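Local coordinates for phosphatidylinositol 4,5-bisphosphate-binding protein SLM1 (Saccharomyces cerevisiae, PDB 4A6H), which binds phosphatidylinositol 4,5-bisphosphate through its PH domain and acts with SLM2 as an effector of TORC2 and calcineurin signalling, mediating actin polarization, at residues A[11-15]-A[96-100]. Residues are numbered along the deposited sequence; the frame is centred on the assembly and turned at random.
Sequences FLERR and WVFKA. With I4D (D-myo-inositol-4-phosphate), chain G.
Strands 8-16 and 95-99, the first and last of the PH-domain fold, join its four-strand and three-strand halves. Both segments are extended and antiparallel; the N-to-C directions of the short segments make an angle of 143°, and their axes approach to 4.6 Å. E13 and K99 form the hydrogen-bonded pair (CA-CA 5.0 Å), with E13 N to K99 O 3.0 Å and K99 N to E13 O 2.7 Å. The non-hydrogen-bonded pair is R14-F98 (CA-CA 4.5 Å), whose backbones bond outward to S23 and F80. R15 N donates to V97 O at 2.9 Å, but the return bond is replaced by a water that accepts from V97 N (2.9 Å) and donates to R15 O (2.7 Å). On the buried face L12 CD1 meets F98 CD2 at 4.0 Å and L12 CD2 meets A100 CB at 3.8 Å, beneath helix 103-116. R14, ttp over its first three chi angles, lays CG over the F98 ring (4.1 Å to its centroid, CH-pi) and makes an off-centre cation-pi contact with W96 (CZ to six-membered-ring centroid 4.9 Å); its NH1 forms a salt bridge with E36. On the other face, E13 OE1 and K99 NZ form a long salt bridge, 3.9 Å. One water donates to E13 OE1 (2.9 Å) and K99 O (2.8 Å); a second donates to E13 OE2 (3.1 Å) and accepts from K99 NZ (2.5 Å). K99 NZ also donates weakly to ring hydroxyl O2 of D-myo-inositol-4-phosphate (3.3 Å), and K99 makes a cation-pi contact with Y22. E13 and water thus hold the ammonium beside the inositol ring, where K99 and R15 line the pocket, consistent with phosphoinositide headgroup binding.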
# COMPACT_ATOMS: atom_id res chain seq x y z
N PHE A 11 14.69 -2.76 12.92
CA PHE A 11 16.12 -2.69 12.63
C PHE A 11 16.57 -3.90 11.83
O PHE A 11 16.14 -5.04 12.10
CB PHE A 11 16.93 -2.60 13.93
CG PHE A 11 16.79 -1.28 14.65
CD1 PHE A 11 17.61 -0.21 14.34
CD2 PHE A 11 15.81 -1.11 15.62
CE1 PHE A 11 17.48 1.00 15.00
CE2 PHE A 11 15.67 0.10 16.28
CZ PHE A 11 16.50 1.15 15.97
N LEU A 12 17.40 -3.64 10.83
CA LEU A 12 18.08 -4.70 10.09
C LEU A 12 19.54 -4.36 9.97
O LEU A 12 19.91 -3.18 9.94
CB LEU A 12 17.50 -4.86 8.68
CG LEU A 12 16.08 -5.39 8.54
CD1 LEU A 12 15.65 -5.34 7.10
CD2 LEU A 12 16.03 -6.81 9.09
N GLU A 13 20.38 -5.37 9.86
CA GLU A 13 21.78 -5.17 9.54
C GLU A 13 22.02 -5.52 8.09
O GLU A 13 21.57 -6.57 7.63
CB GLU A 13 22.66 -6.02 10.43
CG GLU A 13 22.53 -5.64 11.89
CD GLU A 13 23.42 -6.48 12.77
OE1 GLU A 13 22.99 -7.59 13.16
OE2 GLU A 13 24.54 -6.02 13.07
N ARG A 14 22.69 -4.66 7.35
CA ARG A 14 22.96 -4.92 5.94
C ARG A 14 24.44 -5.18 5.80
O ARG A 14 25.25 -4.41 6.32
CB ARG A 14 22.54 -3.73 5.07
CG ARG A 14 22.61 -4.02 3.57
CD ARG A 14 22.32 -2.78 2.74
NE ARG A 14 23.33 -1.76 2.95
CZ ARG A 14 23.10 -0.58 3.52
NH1 ARG A 14 21.88 -0.27 3.94
NH2 ARG A 14 24.09 0.29 3.67
N ARG A 15 24.82 -6.25 5.13
CA ARG A 15 26.23 -6.55 4.98
C ARG A 15 26.82 -5.70 3.87
O ARG A 15 26.23 -5.55 2.80
CB ARG A 15 26.47 -8.03 4.68
CG ARG A 15 27.95 -8.40 4.72
CD ARG A 15 28.24 -9.68 3.94
NE ARG A 15 27.58 -10.84 4.52
CZ ARG A 15 27.14 -11.87 3.81
NH1 ARG A 15 27.28 -11.89 2.49
NH2 ARG A 15 26.53 -12.89 4.42
N TRP A 96 22.17 -7.77 -2.20
CA TRP A 96 22.45 -7.29 -0.86
C TRP A 96 21.95 -8.27 0.18
O TRP A 96 20.90 -8.89 0.02
CB TRP A 96 21.81 -5.92 -0.64
CG TRP A 96 22.64 -4.80 -1.20
CD1 TRP A 96 23.79 -4.92 -1.94
CD2 TRP A 96 22.39 -3.40 -1.07
NE1 TRP A 96 24.26 -3.67 -2.28
CE2 TRP A 96 23.42 -2.72 -1.76
CE3 TRP A 96 21.39 -2.65 -0.45
CZ2 TRP A 96 23.48 -1.32 -1.83
CZ3 TRP A 96 21.45 -1.26 -0.53
CH2 TRP A 96 22.49 -0.62 -1.21
N VAL A 97 22.72 -8.43 1.25
CA VAL A 97 22.40 -9.40 2.28
C VAL A 97 21.98 -8.67 3.54
O VAL A 97 22.69 -7.77 4.00
CB VAL A 97 23.59 -10.32 2.56
CG1 VAL A 97 23.26 -11.28 3.71
CG2 VAL A 97 23.97 -11.11 1.30
N PHE A 98 20.81 -9.04 4.06
CA PHE A 98 20.27 -8.47 5.28
C PHE A 98 20.22 -9.50 6.39
O PHE A 98 20.02 -10.68 6.14
CB PHE A 98 18.86 -7.92 5.05
CG PHE A 98 18.83 -6.71 4.16
CD1 PHE A 98 18.72 -6.85 2.79
CD2 PHE A 98 18.91 -5.43 4.70
CE1 PHE A 98 18.70 -5.73 1.97
CE2 PHE A 98 18.88 -4.31 3.88
CZ PHE A 98 18.77 -4.46 2.51
N LYS A 99 20.40 -9.03 7.62
CA LYS A 99 20.36 -9.91 8.77
C LYS A 99 19.41 -9.34 9.82
O LYS A 99 19.55 -8.20 10.25
CB LYS A 99 21.77 -10.09 9.35
CG LYS A 99 21.82 -10.98 10.59
CD LYS A 99 23.25 -11.32 11.00
CE LYS A 99 24.00 -10.12 11.51
NZ LYS A 99 25.30 -10.54 12.12
N ALA A 100 18.45 -10.16 10.25
CA ALA A 100 17.50 -9.75 11.27
C ALA A 100 17.92 -10.36 12.60
O ALA A 100 18.95 -11.03 12.70
CB ALA A 100 16.08 -10.17 10.90
O5 I4D G . 28.27 -12.58 6.38
C5 I4D G . 28.58 -12.75 7.87
C6 I4D G . 27.40 -13.48 8.62
O6 I4D G . 26.85 -14.58 7.98
C4 I4D G . 29.78 -11.85 8.51
O4 I4D G . 30.90 -11.43 7.72
P4 I4D G . 31.18 -10.06 7.09
O43 I4D G . 30.46 -8.93 7.73
O42 I4D G . 30.84 -10.05 5.67
O41 I4D G . 32.63 -9.85 7.14
C3 I4D G . 30.07 -12.28 9.90
O3 I4D G . 30.73 -11.22 10.56
C2 I4D G . 28.79 -12.65 10.66
O2 I4D G . 28.35 -11.76 11.65
C1 I4D G . 27.61 -13.55 10.11
O1 I4D G . 26.54 -13.94 11.03
O HOH W 1 20.07 -7.76 12.95
O HOH W 2 26.33 -8.53 13.28
O HOH W 3 25.37 -7.37 0.96